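Local coordinates for protein beta-galactosidase (PDB 3TTY) that probably hydrolyses terminal beta-D-galactose residues from beta-galactosides, using a TIM-barrel glycoside hydrolase domain that binds galactose, at residues A[327-332]-A[633-638]; A[436-441]-A[617-622]. One frame throughout, in Å; residues are numbered along the deposited sequence.

Interaction 1. Residues A[327-332]-A[633-638]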
ATOM      1  N   MET A 327     -27.519 -21.135  -0.406  1.00 20.10           N
ATOM      2  CA  MET A 327     -26.736 -22.164   0.269  1.00 22.64           C
ATOM      3  C   MET A 327     -26.989 -23.516  -0.397  1.00 23.09           C
ATOM      4  O   MET A 327     -26.056 -24.295  -0.640  1.00 24.75           O
ATOM      5  CB  MET A 327     -27.078 -22.200   1.766  1.00 21.46           C
ATOM      6  CG  MET A 327     -26.234 -23.159   2.612  1.00 20.31           C
ATOM      7  SD  MET A 327     -26.667 -24.899   2.384  1.00 18.97           S
ATOM      8  CE  MET A 327     -28.364 -24.877   2.972  1.00 23.36           C
ATOM      9  N   ARG A 328     -28.251 -23.778  -0.722  1.00 23.29           N
ATOM     10  CA  ARG A 328     -28.638 -25.025  -1.389  1.00 24.61           C
ATOM     11  C   ARG A 328     -28.103 -25.096  -2.825  1.00 22.35           C
ATOM     12  O   ARG A 328     -27.572 -26.121  -3.246  1.00 20.99           O
ATOM     13  CB  ARG A 328     -30.156 -25.163  -1.385  1.00 24.30           C
ATOM     14  CG  ARG A 328     -30.697 -26.405  -2.054  1.00 21.20           C
ATOM     15  CD  ARG A 328     -32.187 -26.456  -1.781  1.00 25.69           C
ATOM     16  NE  ARG A 328     -32.874 -27.559  -2.440  1.00 25.06           N
ATOM     17  CZ  ARG A 328     -33.403 -27.482  -3.658  1.00 28.05           C
ATOM     18  NH1 ARG A 328     -33.301 -26.361  -4.358  1.00 20.20           N
ATOM     19  NH2 ARG A 328     -34.027 -28.529  -4.181  1.00 28.13           N
ATOM     20  N   LEU A 329     -28.260 -24.000  -3.564  1.00 22.36           N
ATOM     21  CA  LEU A 329     -27.726 -23.870  -4.922  1.00 28.40           C
ATOM     22  C   LEU A 329     -26.251 -24.266  -4.976  1.00 22.55           C
ATOM     23  O   LEU A 329     -25.853 -25.125  -5.755  1.00 20.09           O
ATOM     24  CB  LEU A 329     -27.852 -22.422  -5.395  1.00 22.34           C
ATOM     25  CG  LEU A 329     -28.270 -22.086  -6.828  1.00 29.91           C
ATOM     26  CD1 LEU A 329     -27.669 -20.752  -7.232  1.00 26.70           C
ATOM     27  CD2 LEU A 329     -27.901 -23.163  -7.834  1.00 28.51           C
ATOM     28  N   TRP A 330     -25.454 -23.626  -4.124  1.00 24.62           N
ATOM     29  CA  TRP A 330     -24.001 -23.805  -4.112  1.00 23.27           C
ATOM     30  C   TRP A 330     -23.541 -25.165  -3.586  1.00 21.45           C
ATOM     31  O   TRP A 330     -22.428 -25.604  -3.893  1.00 23.37           O
ATOM     32  CB  TRP A 330     -23.329 -22.668  -3.331  1.00 20.95           C
ATOM     33  CG  TRP A 330     -23.452 -21.342  -4.003  1.00 20.01           C
ATOM     34  CD1 TRP A 330     -24.113 -21.078  -5.160  1.00 18.12           C
ATOM     35  CD2 TRP A 330     -22.894 -20.095  -3.562  1.00 20.18           C
ATOM     36  NE1 TRP A 330     -23.999 -19.749  -5.479  1.00 23.78           N
ATOM     37  CE2 TRP A 330     -23.257 -19.119  -4.514  1.00 17.85           C
ATOM     38  CE3 TRP A 330     -22.125 -19.709  -2.454  1.00 21.98           C
ATOM     39  CZ2 TRP A 330     -22.884 -17.780  -4.398  1.00 20.62           C
ATOM     40  CZ3 TRP A 330     -21.752 -18.372  -2.335  1.00 22.36           C
ATOM     41  CH2 TRP A 330     -22.131 -17.424  -3.305  1.00 22.52           C
ATOM     42  N   SER A 331     -24.386 -25.820  -2.790  1.00 22.65           N
ATOM     43  CA  SER A 331     -24.126 -27.199  -2.356  1.00 21.02           C
ATOM     44  C   SER A 331     -24.305 -28.176  -3.513  1.00 21.47           C
ATOM     45  O   SER A 331     -23.452 -29.029  -3.740  1.00 19.62           O
ATOM     46  CB  SER A 331     -25.047 -27.620  -1.195  1.00 21.07           C
ATOM     47  OG  SER A 331     -24.912 -26.765  -0.074  1.00 21.00           O
ATOM     48  N   TYR A 332     -25.421 -28.065  -4.236  1.00 20.41           N
ATOM     49  CA  TYR A 332     -25.631 -28.928  -5.396  1.00 21.16           C
ATOM     50  C   TYR A 332     -24.685 -28.595  -6.550  1.00 23.40           C
ATOM     51  O   TYR A 332     -24.400 -29.452  -7.393  1.00 22.51           O
ATOM     52  CB  TYR A 332     -27.085 -28.908  -5.865  1.00 23.82           C
ATOM     53  CG  TYR A 332     -28.003 -29.707  -4.970  1.00 23.73           C
ATOM     54  CD1 TYR A 332     -27.798 -31.067  -4.775  1.00 24.85           C
ATOM     55  CD2 TYR A 332     -29.068 -29.102  -4.319  1.00 20.55           C
ATOM     56  CE1 TYR A 332     -28.629 -31.807  -3.945  1.00 23.46           C
ATOM     57  CE2 TYR A 332     -29.899 -29.830  -3.493  1.00 25.07           C
ATOM     58  CZ  TYR A 332     -29.672 -31.179  -3.311  1.00 23.67           C
ATOM     59  OH  TYR A 332     -30.505 -31.899  -2.500  1.00 25.77           O
ATOM     60  N   MET A 633     -29.052 -25.807 -12.650  1.00 28.50           N
ATOM     61  CA  MET A 633     -28.884 -24.880 -11.547  1.00 21.87           C
ATOM     62  C   MET A 633     -29.113 -23.467 -12.013  1.00 25.78           C
ATOM     63  O   MET A 633     -28.367 -22.935 -12.830  1.00 30.13           O
ATOM     64  CB  MET A 633     -27.511 -25.077 -10.916  1.00 22.28           C
ATOM     65  CG  MET A 633     -27.368 -26.514 -10.390  1.00 25.45           C
ATOM     66  SD  MET A 633     -25.700 -27.100 -10.121  1.00 30.61           S
ATOM     67  CE  MET A 633     -25.049 -27.140 -11.796  1.00 22.89           C
ATOM     68  N   ASN A 634     -30.175 -22.867 -11.496  1.00 24.40           N
ATOM     69  CA  ASN A 634     -30.556 -21.528 -11.896  1.00 29.97           C
ATOM     70  C   ASN A 634     -29.995 -20.501 -10.943  1.00 29.62           C
ATOM     71  O   ASN A 634     -30.524 -20.326  -9.858  1.00 29.45           O
ATOM     72  CB  ASN A 634     -32.078 -21.402 -11.940  1.00 26.76           C
ATOM     73  CG  ASN A 634     -32.529 -20.033 -12.383  1.00 32.78           C
ATOM     74  OD1 ASN A 634     -31.717 -19.211 -12.826  1.00 30.53           O
ATOM     75  ND2 ASN A 634     -33.832 -19.772 -12.274  1.00 31.30           N
ATOM     76  N   HIS A 635     -28.934 -19.816 -11.354  1.00 27.43           N
ATOM     77  CA  HIS A 635     -28.318 -18.785 -10.525  1.00 27.69           C
ATOM     78  C   HIS A 635     -29.081 -17.455 -10.520  1.00 29.89           C
ATOM     79  O   HIS A 635     -28.812 -16.582  -9.689  1.00 25.51           O
ATOM     80  CB  HIS A 635     -26.863 -18.562 -10.957  1.00 30.16           C
ATOM     81  CG  HIS A 635     -26.005 -19.789 -10.841  1.00 27.99           C
ATOM     82  ND1 HIS A 635     -25.480 -20.217  -9.642  1.00 26.14           N
ATOM     83  CD2 HIS A 635     -25.581 -20.673 -11.774  1.00 25.66           C
ATOM     84  CE1 HIS A 635     -24.772 -21.314  -9.840  1.00 24.94           C
ATOM     85  NE2 HIS A 635     -24.817 -21.613 -11.125  1.00 24.96           N
ATOM     86  N   ASN A 636     -30.028 -17.301 -11.445  1.00 30.67           N
ATOM     87  CA  ASN A 636     -30.819 -16.068 -11.535  1.00 30.74           C
ATOM     88  C   ASN A 636     -31.785 -15.897 -10.367  1.00 29.93           C
ATOM     89  O   ASN A 636     -32.257 -16.878  -9.792  1.00 29.60           O
ATOM     90  CB  ASN A 636     -31.606 -16.017 -12.847  1.00 26.44           C
ATOM     91  CG  ASN A 636     -30.727 -16.181 -14.056  1.00 28.80           C
ATOM     92  OD1 ASN A 636     -30.133 -15.218 -14.539  1.00 29.77           O
ATOM     93  ND2 ASN A 636     -30.644 -17.403 -14.564  1.00 29.32           N
ATOM     94  N   ALA A 637     -32.082 -14.646 -10.025  1.00 35.06           N
ATOM     95  CA  ALA A 637     -33.038 -14.350  -8.955  1.00 34.39           C
ATOM     96  C   ALA A 637     -34.478 -14.455  -9.463  1.00 33.87           C
ATOM     97  O   ALA A 637     -35.428 -14.123  -8.749  1.00 33.34           O
ATOM     98  CB  ALA A 637     -32.776 -12.960  -8.368  1.00 27.07           C
ATOM     99  N   GLU A 638     -34.628 -14.924 -10.699  1.00 31.44           N
ATOM    100  CA  GLU A 638     -35.937 -15.027 -11.331  1.00 38.30           C
ATOM    101  C   GLU A 638     -36.159 -16.444 -11.853  1.00 38.07           C
ATOM    102  O   GLU A 638     -35.211 -17.143 -12.216  1.00 33.57           O
ATOM    103  CB  GLU A 638     -36.058 -14.021 -12.486  1.00 42.88           C
ATOM    104  CG  GLU A 638     -35.688 -12.568 -12.122  1.00 43.91           C
ATOM    105  CD  GLU A 638     -34.289 -12.159 -12.602  1.00 55.30           C
ATOM    106  OE1 GLU A 638     -33.790 -12.740 -13.598  1.00 50.11           O
ATOM    107  OE2 GLU A 638     -33.688 -11.247 -11.981  1.00 51.48           O
TER
HETATM  108  O   HOH W   1     -25.263 -18.549  -7.684  1.00 22.62           O
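Leu329 meets Met633 and His635 with its branched end: chi1 of -140°, away from a staggered value, places CG, and chi2 of -152° places CD1 beside the imidazole. In His635, chi1 of -60° sets CG beside the backbone N, and from there ND1 comes up to Leu329 CD1. The contact docks a peripheral TIM-barrel helix, 326-336, between barrel strands 303-307 and 339-344, onto the end of strand 627-634 in the C-terminal antiparallel sheet. Both touching surfaces are buried. Leu329 divides its methyls between two partners. CD1 lies 3.3 Å from His635 ND1, a tight approach oblique to the ring, whereas CD2 packs 3.6 Å from Met633 CB. About one turn on in the helix, Tyr332 O has Met633 SD at 3.8 Å, so the thioether rests against backbone rather than the phenol, whose OH bonds to Glu382. An alanine in place of Leu329 would probably open a gap beside Met633 CB and leave the imidazole without the methyl that packs against it. The ring has further supports, since His635 NE2 bonds to Glu618 OE1 and Phe284 stacks on it. The ND1 side joins the helix through one water, 2.6 Å from His635 ND1; this water lies in the indole plane of Trp330 and accepts from its NE1 at 2.8 Å.

Interaction 2. Residues A[436-441]-A[617-622]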
ATOM      1  N   LYS A 436     -20.860 -21.418 -20.320  1.00 21.92           N
ATOM      2  CA  LYS A 436     -22.035 -20.729 -20.846  1.00 25.88           C
ATOM      3  C   LYS A 436     -22.809 -21.524 -21.890  1.00 25.56           C
ATOM      4  O   LYS A 436     -23.941 -21.177 -22.222  1.00 27.82           O
ATOM      5  CB  LYS A 436     -21.643 -19.381 -21.433  1.00 27.82           C
ATOM      6  CG  LYS A 436     -21.293 -18.339 -20.399  1.00 29.73           C
ATOM      7  CD  LYS A 436     -20.723 -17.097 -21.077  1.00 32.81           C
ATOM      8  CE  LYS A 436     -20.392 -16.023 -20.052  1.00 40.41           C
ATOM      9  NZ  LYS A 436     -19.577 -14.913 -20.643  1.00 59.30           N
ATOM     10  N   GLN A 437     -22.198 -22.582 -22.408  1.00 22.06           N
ATOM     11  CA  GLN A 437     -22.832 -23.374 -23.445  1.00 25.89           C
ATOM     12  C   GLN A 437     -23.151 -24.766 -22.930  1.00 25.76           C
ATOM     13  O   GLN A 437     -23.600 -25.622 -23.686  1.00 26.78           O
ATOM     14  CB  GLN A 437     -21.959 -23.430 -24.711  1.00 23.60           C
ATOM     15  CG  GLN A 437     -21.650 -22.042 -25.270  1.00 26.34           C
ATOM     16  CD  GLN A 437     -20.731 -22.072 -26.485  1.00 29.68           C
ATOM     17  OE1 GLN A 437     -20.654 -23.075 -27.194  1.00 32.68           O
ATOM     18  NE2 GLN A 437     -20.034 -20.966 -26.731  1.00 26.22           N
ATOM     19  N   ASN A 438     -22.937 -24.975 -21.634  1.00 20.80           N
ATOM     20  CA  ASN A 438     -23.209 -26.266 -21.019  1.00 25.11           C
ATOM     21  C   ASN A 438     -22.426 -27.390 -21.711  1.00 26.02           C
ATOM     22  O   ASN A 438     -22.911 -28.516 -21.852  1.00 25.20           O
ATOM     23  CB  ASN A 438     -24.718 -26.567 -21.012  1.00 25.24           C
ATOM     24  CG  ASN A 438     -25.535 -25.481 -20.310  1.00 28.68           C
ATOM     25  OD1 ASN A 438     -25.117 -24.925 -19.289  1.00 30.64           O
ATOM     26  ND2 ASN A 438     -26.701 -25.170 -20.861  1.00 27.52           N
ATOM     27  N   ILE A 439     -21.215 -27.072 -22.152  1.00 24.43           N
ATOM     28  CA  ILE A 439     -20.338 -28.090 -22.713  1.00 27.29           C
ATOM     29  C   ILE A 439     -19.632 -28.734 -21.545  1.00 24.86           C
ATOM     30  O   ILE A 439     -18.929 -28.061 -20.797  1.00 25.87           O
ATOM     31  CB  ILE A 439     -19.268 -27.496 -23.665  1.00 30.08           C
ATOM     32  CG1 ILE A 439     -19.902 -26.624 -24.759  1.00 25.40           C
ATOM     33  CG2 ILE A 439     -18.430 -28.610 -24.279  1.00 20.63           C
ATOM     34  CD1 ILE A 439     -20.492 -27.415 -25.902  1.00 28.56           C
ATOM     35  N   GLN A 440     -19.833 -30.033 -21.375  1.00 24.86           N
ATOM     36  CA  GLN A 440     -19.222 -30.754 -20.271  1.00 21.75           C
ATOM     37  C   GLN A 440     -17.704 -30.708 -20.414  1.00 25.96           C
ATOM     38  O   GLN A 440     -17.161 -31.054 -21.463  1.00 24.83           O
ATOM     39  CB  GLN A 440     -19.710 -32.195 -20.258  1.00 22.31           C
ATOM     40  CG  GLN A 440     -19.152 -33.026 -19.117  1.00 22.21           C
ATOM     41  CD  GLN A 440     -19.705 -32.614 -17.756  1.00 28.03           C
ATOM     42  OE1 GLN A 440     -20.694 -31.867 -17.662  1.00 23.71           O
ATOM     43  NE2 GLN A 440     -19.059 -33.095 -16.691  1.00 21.32           N
ATOM     44  N   THR A 441     -17.022 -30.274 -19.361  1.00 23.82           N
ATOM     45  CA  THR A 441     -15.586 -30.053 -19.433  1.00 23.88           C
ATOM     46  C   THR A 441     -14.877 -30.516 -18.161  1.00 22.10           C
ATOM     47  O   THR A 441     -15.427 -30.428 -17.059  1.00 24.93           O
ATOM     48  CB  THR A 441     -15.284 -28.561 -19.629  1.00 24.80           C
ATOM     49  OG1 THR A 441     -15.802 -27.846 -18.509  1.00 36.85           O
ATOM     50  CG2 THR A 441     -15.962 -28.029 -20.863  1.00 21.16           C
ATOM     51  N   VAL A 617     -28.201 -20.256 -16.162  1.00 25.31           N
ATOM     52  CA  VAL A 617     -28.728 -21.562 -15.811  1.00 26.60           C
ATOM     53  C   VAL A 617     -27.670 -22.592 -16.160  1.00 26.93           C
ATOM     54  O   VAL A 617     -27.510 -22.983 -17.317  1.00 25.12           O
ATOM     55  CB  VAL A 617     -30.050 -21.879 -16.539  1.00 28.81           C
ATOM     56  CG1 VAL A 617     -30.485 -23.324 -16.258  1.00 22.46           C
ATOM     57  CG2 VAL A 617     -31.128 -20.885 -16.126  1.00 30.39           C
ATOM     58  N   GLU A 618     -26.939 -23.022 -15.148  1.00 23.64           N
ATOM     59  CA  GLU A 618     -25.818 -23.911 -15.360  1.00 23.70           C
ATOM     60  C   GLU A 618     -26.270 -25.356 -15.491  1.00 24.80           C
ATOM     61  O   GLU A 618     -27.102 -25.840 -14.716  1.00 22.24           O
ATOM     62  CB  GLU A 618     -24.828 -23.764 -14.210  1.00 22.30           C
ATOM     63  CG  GLU A 618     -23.719 -24.794 -14.210  1.00 22.76           C
ATOM     64  CD  GLU A 618     -22.856 -24.683 -12.977  1.00 22.91           C
ATOM     65  OE1 GLU A 618     -23.147 -23.813 -12.128  1.00 23.18           O
ATOM     66  OE2 GLU A 618     -21.903 -25.474 -12.849  1.00 23.72           O
ATOM     67  N   VAL A 619     -25.728 -26.049 -16.484  1.00 21.20           N
ATOM     68  CA  VAL A 619     -25.975 -27.472 -16.593  1.00 22.32           C
ATOM     69  C   VAL A 619     -24.671 -28.271 -16.601  1.00 23.06           C
ATOM     70  O   VAL A 619     -23.747 -27.958 -17.348  1.00 21.47           O
ATOM     71  CB  VAL A 619     -26.797 -27.804 -17.844  1.00 21.57           C
ATOM     72  CG1 VAL A 619     -27.151 -29.282 -17.853  1.00 20.47           C
ATOM     73  CG2 VAL A 619     -28.053 -26.944 -17.893  1.00 24.11           C
ATOM     74  N   ALA A 620     -24.606 -29.305 -15.771  1.00 20.12           N
ATOM     75  CA  ALA A 620     -23.432 -30.159 -15.723  1.00 19.72           C
ATOM     76  C   ALA A 620     -23.865 -31.601 -15.538  1.00 25.41           C
ATOM     77  O   ALA A 620     -24.951 -31.869 -15.030  1.00 24.35           O
ATOM     78  CB  ALA A 620     -22.500 -29.725 -14.601  1.00 22.91           C
ATOM     79  N   GLU A 621     -23.007 -32.535 -15.933  1.00 23.81           N
ATOM     80  CA  GLU A 621     -23.405 -33.927 -15.984  1.00 25.78           C
ATOM     81  C   GLU A 621     -22.475 -34.837 -15.202  1.00 26.63           C
ATOM     82  O   GLU A 621     -21.255 -34.711 -15.284  1.00 29.50           O
ATOM     83  CB  GLU A 621     -23.474 -34.409 -17.442  1.00 23.96           C
ATOM     84  CG  GLU A 621     -23.893 -35.882 -17.581  1.00 24.33           C
ATOM     85  CD  GLU A 621     -23.618 -36.458 -18.972  1.00 31.73           C
ATOM     86  OE1 GLU A 621     -22.461 -36.360 -19.435  1.00 29.28           O
ATOM     87  OE2 GLU A 621     -24.557 -36.997 -19.605  1.00 28.53           O
ATOM     88  N   ARG A 622     -23.064 -35.753 -14.445  1.00 25.28           N
ATOM     89  CA  ARG A 622     -22.336 -36.884 -13.895  1.00 24.74           C
ATOM     90  C   ARG A 622     -23.018 -38.163 -14.375  1.00 29.12           C
ATOM     91  O   ARG A 622     -24.241 -38.218 -14.493  1.00 26.29           O
ATOM     92  CB  ARG A 622     -22.292 -36.829 -12.364  1.00 25.55           C
ATOM     93  CG  ARG A 622     -21.499 -35.657 -11.791  1.00 22.62           C
ATOM     94  CD  ARG A 622     -21.544 -35.623 -10.258  1.00 19.67           C
ATOM     95  NE  ARG A 622     -20.787 -36.711  -9.647  1.00 20.43           N
ATOM     96  CZ  ARG A 622     -20.659 -36.911  -8.339  1.00 21.46           C
ATOM     97  NH1 ARG A 622     -21.231 -36.094  -7.467  1.00 24.37           N
ATOM     98  NH2 ARG A 622     -19.965 -37.946  -7.897  1.00 22.00           N
TER
HETATM   99  O   HOH W   2     -21.074 -28.644 -18.343  1.00 29.83           O
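Gln440 and Asn438 each take a backbone N-H of strand 617-624 onto a side-chain amide oxygen. Glu621 N donates to Gln440 OE1 at 3.0 Å with an N-H...O angle of 150°, and Val619 N donates to Asn438 OD1 at 3.1 Å with a more bent angle of 142°. In both bonds the donor stands above the amide carbonyl plane. The strand is an outermost one of the C-terminal antiparallel sheet, and its alternation explains the spacing: Glu618, Ala620 and Arg622 pair through their backbones with strand 627-634, while Val619 and Glu621 present their N-H groups to the loop 436-441. That loop lies in the trimerisation-domain region, between helix 423-435 and strand 441-444. Asn438 is the C-prime residue of the Schellman motif that ends the helix, with Ile439 N bonded to Leu434 O and Asn438 N to Tyr435 O, and its positive phi belongs to that turn. The same residue therefore closes the helix and joins the C-terminal sheet. Its amide is held at both ends, because ND2 donates to Leu611 O. In Gln440 CG runs anti to the backbone N, and the bend at chi2 (70°) sets CD, whose OE1 meets Glu621 N. A water adds a bridge, donating to Val619 O at 2.9 Å and weakly to Gln440 OE1 at 3.3 Å. Packing follows the polar grip. Val619 crosses the Asn438 amide, its CB 3.6 Å from Asn438 CG, and its CG2 reaches 3.7 Å from Asn438 ND2. At the other end of the contact, Gln440 OE1 has the Ala620 methyl, CB, at 4.1 Å and lies 3.8 Å from Glu621 CB.

Interactions 1 and 2 share one sheet, in which strands 617-624 and 627-634 are consecutive neighbours, and their centres lie 14 Å apart. Together they tie the C-terminal sheet to two other parts of the chain: 327-332 belongs to the barrel region, 436-441 to the trimerisation-domain region. Glu618 joins the contacts directly, probably by two hydrogen bonds: Met633 O to Glu618 N is 2.7 Å, and His635 NE2 to Glu618 OE1 is 2.9 Å. Its other carboxylate oxygen, OE2, is hydrogen-bonded to His337 NE2. Val617 CG2 also packs 3.7 Å from Asn634 OD1. The sugar pocket is some way off from interaction 1, the Trp330 side chain lying about 12 Å from a bound alpha-D-galactopyranose.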